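Local coordinates for UPF0201 protein MJ1564 (Methanocaldococcus jannaschii DSM 2661, PDB 2PZZ) that is of unknown function but belongs to an archaeal family whose fold resembles that of RNA-binding proteins, although RNA binding itself is considered unlikely, at residues A[61-66]-A[92-97]; A[84-89]-A[102-107]. One frame throughout, in Å; residues are numbered along the deposited sequence.

Interaction 1 of 2, residues A[61-66]-A[92-97]; sequences QSILDA and GAVNFD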
ATOM      1  N   GLN A  61      -1.923  20.888   9.997  1.00 40.37           N
ATOM      2  CA  GLN A  61      -1.010  19.897  10.558  1.00 37.98           C
ATOM      3  C   GLN A  61       0.317  20.544  10.900  1.00 37.86           C
ATOM      4  O   GLN A  61       1.209  19.912  11.478  1.00 38.01           O
ATOM      5  CB  GLN A  61      -0.780  18.762   9.555  1.00 37.70           C
ATOM      6  CG  GLN A  61      -2.040  18.134   9.005  1.00 38.91           C
ATOM      7  CD  GLN A  61      -1.735  17.020   8.018  1.00 39.26           C
ATOM      8  OE1 GLN A  61      -2.616  16.539   7.306  1.00 36.88           O
ATOM      9  NE2 GLN A  61      -0.478  16.605   7.975  1.00 42.27           N
ATOM     10  N   SER A  62       0.453  21.807  10.519  1.00 37.39           N
ATOM     11  CA  SER A  62       1.678  22.540  10.784  1.00 38.67           C
ATOM     12  C   SER A  62       2.908  21.835  10.186  1.00 37.18           C
ATOM     13  O   SER A  62       3.926  21.667  10.864  1.00 36.53           O
ATOM     14  CB  SER A  62       1.852  22.720  12.304  1.00 41.31           C
ATOM     15  OG  SER A  62       3.033  23.438  12.618  1.00 45.85           O
ATOM     16  N   ILE A  63       2.816  21.427   8.918  1.00 36.20           N
ATOM     17  CA  ILE A  63       3.940  20.763   8.251  1.00 35.29           C
ATOM     18  C   ILE A  63       4.379  21.511   6.989  1.00 37.64           C
ATOM     19  O   ILE A  63       4.803  20.906   5.996  1.00 35.47           O
ATOM     20  CB  ILE A  63       3.607  19.299   7.868  1.00 35.57           C
ATOM     21  CG1 ILE A  63       2.369  19.265   6.970  1.00 31.97           C
ATOM     22  CG2 ILE A  63       3.406  18.447   9.139  1.00 33.01           C
ATOM     23  CD1 ILE A  63       1.962  17.876   6.555  1.00 31.70           C
ATOM     24  N   LEU A  64       4.269  22.834   7.036  1.00 37.75           N
ATOM     25  CA  LEU A  64       4.662  23.678   5.915  1.00 39.01           C
ATOM     26  C   LEU A  64       6.134  23.495   5.536  1.00 40.09           C
ATOM     27  O   LEU A  64       6.489  23.464   4.353  1.00 38.60           O
ATOM     28  CB  LEU A  64       4.415  25.142   6.270  1.00 36.17           C
ATOM     29  CG  LEU A  64       2.949  25.572   6.357  1.00 34.78           C
ATOM     30  CD1 LEU A  64       2.864  27.035   6.752  1.00 35.55           C
ATOM     31  CD2 LEU A  64       2.283  25.361   5.015  1.00 33.98           C
ATOM     32  N   ASP A  65       6.984  23.374   6.550  1.00 40.81           N
ATOM     33  CA  ASP A  65       8.416  23.224   6.337  1.00 43.44           C
ATOM     34  C   ASP A  65       8.744  21.980   5.541  1.00 43.93           C
ATOM     35  O   ASP A  65       9.639  21.997   4.692  1.00 43.88           O
ATOM     36  CB  ASP A  65       9.142  23.190   7.683  1.00 46.66           C
ATOM     37  CG  ASP A  65       8.317  22.520   8.771  1.00 52.84           C
ATOM     38  OD1 ASP A  65       7.210  23.026   9.085  1.00 56.64           O
ATOM     39  OD2 ASP A  65       8.769  21.489   9.314  1.00 53.90           O
ATOM     40  N   ALA A  66       8.018  20.899   5.814  1.00 41.31           N
ATOM     41  CA  ALA A  66       8.247  19.646   5.115  1.00 41.54           C
ATOM     42  C   ALA A  66       7.730  19.754   3.683  1.00 40.99           C
ATOM     43  O   ALA A  66       8.403  19.353   2.740  1.00 42.10           O
ATOM     44  CB  ALA A  66       7.548  18.500   5.845  1.00 40.02           C
ATOM     45  N   GLY A  92      -7.733  11.595   6.289  1.00 36.01           N
ATOM     46  CA  GLY A  92      -7.695  13.042   6.145  1.00 36.45           C
ATOM     47  C   GLY A  92      -6.400  13.742   6.496  1.00 37.54           C
ATOM     48  O   GLY A  92      -6.402  14.942   6.748  1.00 41.45           O
ATOM     49  N   ALA A  93      -5.292  13.017   6.500  1.00 37.79           N
ATOM     50  CA  ALA A  93      -4.002  13.613   6.841  1.00 38.43           C
ATOM     51  C   ALA A  93      -3.026  13.642   5.660  1.00 38.68           C
ATOM     52  O   ALA A  93      -3.029  12.743   4.809  1.00 36.68           O
ATOM     53  CB  ALA A  93      -3.378  12.846   8.003  1.00 36.64           C
ATOM     54  N   VAL A  94      -2.182  14.670   5.625  1.00 37.92           N
ATOM     55  CA  VAL A  94      -1.184  14.800   4.572  1.00 38.11           C
ATOM     56  C   VAL A  94       0.169  14.298   5.052  1.00 38.66           C
ATOM     57  O   VAL A  94       0.695  14.785   6.053  1.00 39.43           O
ATOM     58  CB  VAL A  94      -1.006  16.260   4.107  1.00 37.85           C
ATOM     59  CG1 VAL A  94       0.171  16.345   3.137  1.00 35.88           C
ATOM     60  CG2 VAL A  94      -2.284  16.758   3.424  1.00 35.53           C
ATOM     61  N   ASN A  95       0.718  13.323   4.329  1.00 36.86           N
ATOM     62  CA  ASN A  95       2.017  12.748   4.646  1.00 38.49           C
ATOM     63  C   ASN A  95       2.744  12.424   3.323  1.00 36.95           C
ATOM     64  O   ASN A  95       2.179  11.795   2.430  1.00 34.52           O
ATOM     65  CB  ASN A  95       1.823  11.495   5.491  1.00 40.16           C
ATOM     66  CG  ASN A  95       2.925  11.306   6.495  1.00 43.70           C
ATOM     67  OD1 ASN A  95       3.739  10.405   6.368  1.00 47.37           O
ATOM     68  ND2 ASN A  95       2.964  12.168   7.506  1.00 47.18           N
ATOM     69  N   PHE A  96       3.997  12.853   3.216  1.00 36.97           N
ATOM     70  CA  PHE A  96       4.788  12.682   1.998  1.00 40.43           C
ATOM     71  C   PHE A  96       5.555  11.373   1.741  1.00 44.56           C
ATOM     72  O   PHE A  96       6.222  11.234   0.715  1.00 46.93           O
ATOM     73  CB  PHE A  96       5.736  13.870   1.877  1.00 36.18           C
ATOM     74  CG  PHE A  96       5.024  15.179   1.751  1.00 35.00           C
ATOM     75  CD1 PHE A  96       4.266  15.466   0.611  1.00 33.95           C
ATOM     76  CD2 PHE A  96       5.070  16.113   2.780  1.00 32.48           C
ATOM     77  CE1 PHE A  96       3.559  16.672   0.502  1.00 30.64           C
ATOM     78  CE2 PHE A  96       4.372  17.313   2.675  1.00 31.00           C
ATOM     79  CZ  PHE A  96       3.615  17.589   1.531  1.00 31.47           C
ATOM     80  N   ASP A  97       5.463  10.410   2.646  1.00 48.34           N
ATOM     81  CA  ASP A  97       6.147   9.134   2.442  1.00 53.55           C
ATOM     82  C   ASP A  97       5.229   8.181   1.671  1.00 54.09           C
ATOM     83  O   ASP A  97       4.036   8.102   1.959  1.00 55.37           O
ATOM     84  CB  ASP A  97       6.502   8.522   3.792  1.00 57.28           C
ATOM     85  CG  ASP A  97       5.278   8.265   4.640  1.00 60.78           C
ATOM     86  OD1 ASP A  97       4.405   9.157   4.686  1.00 61.68           O
ATOM     87  OD2 ASP A  97       5.189   7.182   5.259  1.00 64.85           O
TER
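The backbones of 61-66 and 92-97 stay well apart, the CA atoms of Gln-61 and Val-94 lying 7.9 Å from each other, so side chains must bridge the distance. Gln-61 does so with its terminal amide. Its CG stands anti to the carbonyl carbon, and the chain beyond runs extended, carrying the amide to the backbone of Val-94, where it grips both polar groups of one residue. Val-94 N donates to Gln-61 OE1 at 2.6 Å, nearly straight at 167° and on a lone pair of the amide oxygen. In return Gln-61 NE2 donates to Val-94 O at 2.9 Å; the acceptor lies only 7° out of the amide plane. The paired bonds hold both the N-H and the C=O of Val-94, in a segment with no regular helix or strand, and fix the amide's rotation. An alanine at Gln-61 would remove both bonds and would probably leave the peptide groups of Val-94 less firmly held. The bridge lies among helix ends: Ser-62, with positive phi, closes helix 52-60 in a Schellman motif, Ile-63 is the N-cap residue of helix 64-73, and Gly-92 is the C-prime residue of the Schellman motif ending helix 86-90. Ile-63 takes the crowded first torsion (chi1 57°) and brings CD1 against Val-94 O at 3.4 Å, while the same methyl meets Val-94 CG1 at 4.2 Å, the two side chains crossing obliquely. Farther along, the Phe-96 ring approaches the first turn of helix 64-73, its CE2 lying 4.3 Å from Ala-66 C, and it also packs on Ala-67 and Val-70.

Interaction 2 of 2, residues A[84-89]-A[102-107]; sequences LNKQAA and GGIFVK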
ATOM      1  N   LEU A  84       1.873  11.192  -1.932  1.00 31.36           N
ATOM      2  CA  LEU A  84       1.174  11.365  -0.664  1.00 31.87           C
ATOM      3  C   LEU A  84       0.901   9.976  -0.131  1.00 31.87           C
ATOM      4  O   LEU A  84       0.590   9.048  -0.898  1.00 30.54           O
ATOM      5  CB  LEU A  84      -0.150  12.107  -0.848  1.00 30.60           C
ATOM      6  CG  LEU A  84      -0.055  13.586  -1.230  1.00 34.77           C
ATOM      7  CD1 LEU A  84      -1.457  14.176  -1.352  1.00 35.72           C
ATOM      8  CD2 LEU A  84       0.752  14.334  -0.184  1.00 36.74           C
ATOM      9  N   ASN A  85       1.029   9.823   1.180  1.00 31.19           N
ATOM     10  CA  ASN A  85       0.770   8.528   1.789  1.00 30.58           C
ATOM     11  C   ASN A  85      -0.722   8.266   1.632  1.00 31.45           C
ATOM     12  O   ASN A  85      -1.556   9.100   1.986  1.00 32.14           O
ATOM     13  CB  ASN A  85       1.137   8.555   3.261  1.00 32.05           C
ATOM     14  CG  ASN A  85       0.980   7.205   3.903  1.00 33.50           C
ATOM     15  OD1 ASN A  85      -0.085   6.574   3.811  1.00 30.91           O
ATOM     16  ND2 ASN A  85       2.041   6.738   4.546  1.00 36.04           N
ATOM     17  N   LYS A  86      -1.052   7.108   1.089  1.00 32.70           N
ATOM     18  CA  LYS A  86      -2.432   6.730   0.839  1.00 32.75           C
ATOM     19  C   LYS A  86      -3.216   6.447   2.123  1.00 33.89           C
ATOM     20  O   LYS A  86      -4.420   6.724   2.193  1.00 32.87           O
ATOM     21  CB  LYS A  86      -2.436   5.505  -0.090  1.00 33.27           C
ATOM     22  CG  LYS A  86      -3.681   5.319  -0.909  1.00 38.29           C
ATOM     23  CD  LYS A  86      -3.374   4.692  -2.278  1.00 34.52           C
ATOM     24  CE  LYS A  86      -2.576   3.409  -2.164  1.00 35.41           C
ATOM     25  NZ  LYS A  86      -2.700   2.552  -3.386  1.00 33.89           N
ATOM     26  N   GLN A  87      -2.529   5.917   3.137  1.00 30.88           N
ATOM     27  CA  GLN A  87      -3.171   5.570   4.405  1.00 31.62           C
ATOM     28  C   GLN A  87      -3.410   6.813   5.250  1.00 32.90           C
ATOM     29  O   GLN A  87      -4.452   6.950   5.895  1.00 34.04           O
ATOM     30  CB  GLN A  87      -2.306   4.548   5.156  1.00 31.36           C
ATOM     31  CG  GLN A  87      -1.820   3.404   4.248  1.00 29.50           C
ATOM     32  CD  GLN A  87      -2.962   2.752   3.482  1.00 32.64           C
ATOM     33  OE1 GLN A  87      -2.779   2.249   2.364  1.00 32.54           O
ATOM     34  NE2 GLN A  87      -4.150   2.749   4.078  1.00 32.08           N
ATOM     35  N   ALA A  88      -2.449   7.728   5.237  1.00 32.51           N
ATOM     36  CA  ALA A  88      -2.608   8.972   5.970  1.00 31.91           C
ATOM     37  C   ALA A  88      -3.739   9.759   5.303  1.00 33.88           C
ATOM     38  O   ALA A  88      -4.584  10.360   5.973  1.00 35.98           O
ATOM     39  CB  ALA A  88      -1.320   9.768   5.930  1.00 29.82           C
ATOM     40  N   ALA A  89      -3.766   9.730   3.975  1.00 32.02           N
ATOM     41  CA  ALA A  89      -4.779  10.447   3.218  1.00 31.81           C
ATOM     42  C   ALA A  89      -6.173   9.907   3.507  1.00 32.02           C
ATOM     43  O   ALA A  89      -7.161  10.658   3.535  1.00 32.36           O
ATOM     44  CB  ALA A  89      -4.484  10.354   1.723  1.00 30.29           C
ATOM     45  N   GLY A 102       1.761   2.187  -2.579  1.00 39.52           N
ATOM     46  CA  GLY A 102       1.981   3.069  -3.717  1.00 36.60           C
ATOM     47  C   GLY A 102       1.844   4.568  -3.566  1.00 36.83           C
ATOM     48  O   GLY A 102       2.462   5.327  -4.317  1.00 37.54           O
ATOM     49  N   GLY A 103       1.038   5.021  -2.615  1.00 36.57           N
ATOM     50  CA  GLY A 103       0.875   6.452  -2.450  1.00 31.05           C
ATOM     51  C   GLY A 103       0.075   7.054  -3.591  1.00 31.27           C
ATOM     52  O   GLY A 103      -0.359   6.350  -4.509  1.00 25.99           O
ATOM     53  N   ILE A 104      -0.140   8.364  -3.514  1.00 30.99           N
ATOM     54  CA  ILE A 104      -0.882   9.090  -4.524  1.00 30.63           C
ATOM     55  C   ILE A 104       0.162   9.958  -5.212  1.00 30.88           C
ATOM     56  O   ILE A 104       0.817  10.765  -4.572  1.00 31.16           O
ATOM     57  CB  ILE A 104      -1.983  10.015  -3.895  1.00 33.15           C
ATOM     58  CG1 ILE A 104      -3.025   9.180  -3.125  1.00 34.14           C
ATOM     59  CG2 ILE A 104      -2.727  10.782  -4.993  1.00 24.93           C
ATOM     60  CD1 ILE A 104      -2.512   8.579  -1.861  1.00 43.17           C
ATOM     61  N   PHE A 105       0.331   9.767  -6.514  1.00 32.61           N
ATOM     62  CA  PHE A 105       1.306  10.535  -7.273  1.00 31.81           C
ATOM     63  C   PHE A 105       0.666  11.851  -7.700  1.00 28.76           C
ATOM     64  O   PHE A 105      -0.340  11.843  -8.397  1.00 25.42           O
ATOM     65  CB  PHE A 105       1.738   9.735  -8.502  1.00 35.68           C
ATOM     66  CG  PHE A 105       2.700  10.464  -9.385  1.00 37.86           C
ATOM     67  CD1 PHE A 105       3.731  11.216  -8.834  1.00 41.53           C
ATOM     68  CD2 PHE A 105       2.595  10.374 -10.769  1.00 41.62           C
ATOM     69  CE1 PHE A 105       4.656  11.875  -9.653  1.00 44.26           C
ATOM     70  CE2 PHE A 105       3.508  11.022 -11.599  1.00 44.62           C
ATOM     71  CZ  PHE A 105       4.544  11.776 -11.039  1.00 43.76           C
ATOM     72  N   VAL A 106       1.264  12.965  -7.291  1.00 29.52           N
ATOM     73  CA  VAL A 106       0.731  14.293  -7.587  1.00 31.05           C
ATOM     74  C   VAL A 106       1.641  15.224  -8.386  1.00 31.47           C
ATOM     75  O   VAL A 106       2.789  15.469  -8.008  1.00 28.97           O
ATOM     76  CB  VAL A 106       0.378  15.060  -6.288  1.00 29.51           C
ATOM     77  CG1 VAL A 106      -0.208  16.421  -6.645  1.00 28.41           C
ATOM     78  CG2 VAL A 106      -0.589  14.249  -5.426  1.00 31.81           C
ATOM     79  N   LYS A 107       1.087  15.789  -9.454  1.00 33.01           N
ATOM     80  CA  LYS A 107       1.823  16.714 -10.312  1.00 35.27           C
ATOM     81  C   LYS A 107       1.073  18.040 -10.434  1.00 34.72           C
ATOM     82  O   LYS A 107      -0.081  18.086 -10.872  1.00 34.48           O
ATOM     83  CB  LYS A 107       1.998  16.097 -11.702  1.00 38.31           C
ATOM     84  CG  LYS A 107       3.149  16.658 -12.510  1.00 43.03           C
ATOM     85  CD  LYS A 107       3.105  16.168 -13.959  1.00 47.16           C
ATOM     86  CE  LYS A 107       2.987  14.652 -14.058  1.00 51.13           C
ATOM     87  NZ  LYS A 107       4.220  13.968 -13.582  1.00 57.07           N
TER
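Strand 79-84 is an outermost strand of the chain's antiparallel sheet, and here it makes its last pairing with strand 104-109 before the chain turns into helix 86-90. Leu-84 and Ile-104 form a hydrogen-bonded antiparallel pair: Leu-84 N donates to Ile-104 O at 2.9 Å, and Ile-104 N to Leu-84 O at 2.8 Å. Their side chains share one sheet face and meet at the CB atoms, while Leu-84 CD1 reaches obliquely to Val-106 CG2 at 4.2 Å. Strand 3-10 and helix 16-26 supply further apolar neighbours, among them Ile-6 and Ile-26. With CG1 anti to its carbonyl carbon and a second torsion of 71°, Ile-104 brings CD1 to the start of the helix, where the methyl lies 3.3 Å from Lys-86 CA and 3.5 Å from Lys-86 CB. Gly-103 crosses close to the strand end, its CA 3.0 Å from Leu-84 O; a side chain on its CA would collide with that carbonyl. Asn-85 then caps the helix, its CG anti to the backbone N (chi1 -176°), so that OD1 receives Gln-87 N at 2.6 Å, nearly along the C=O axis, and Ala-88 N at 3.0 Å from above the carbonyl plane. Lys-86 bends at chi2 and chi3, laying its methylenes against Ile-104 CD1 and bringing NZ to the carbonyl oxygens of His-101 and Lys-9 and into a salt bridge with Glu-14. A buried lysine with two carbonyls and a carboxylate around its amine is probably kept protonated, its charge paid for while its aliphatic stem serves the apolar core.

How the interactions relate
The two contacts lie about 11 Å apart between centres, and their segments alternate along the chain: 61-66, 84-89, 92-97, 102-107. Interaction 1 is a surface contact of the loop after helix 86-90 with the turn between helices 52-60 and 64-73 and the first turn of the latter, whereas interaction 2 is buried and ties the beginning of helix 86-90 to strand 104-109. They touch directly. Ala-93 N probably donates to Ala-88 O at 2.8 Å, Asn-95 O probably accepts from Asn-85 N, and Phe-96 CE1 packs on Leu-84 CD2 at 3.7 Å. The short helix and its following loop thus connect the edge strand 79-84 to helices 52-60 and 64-73.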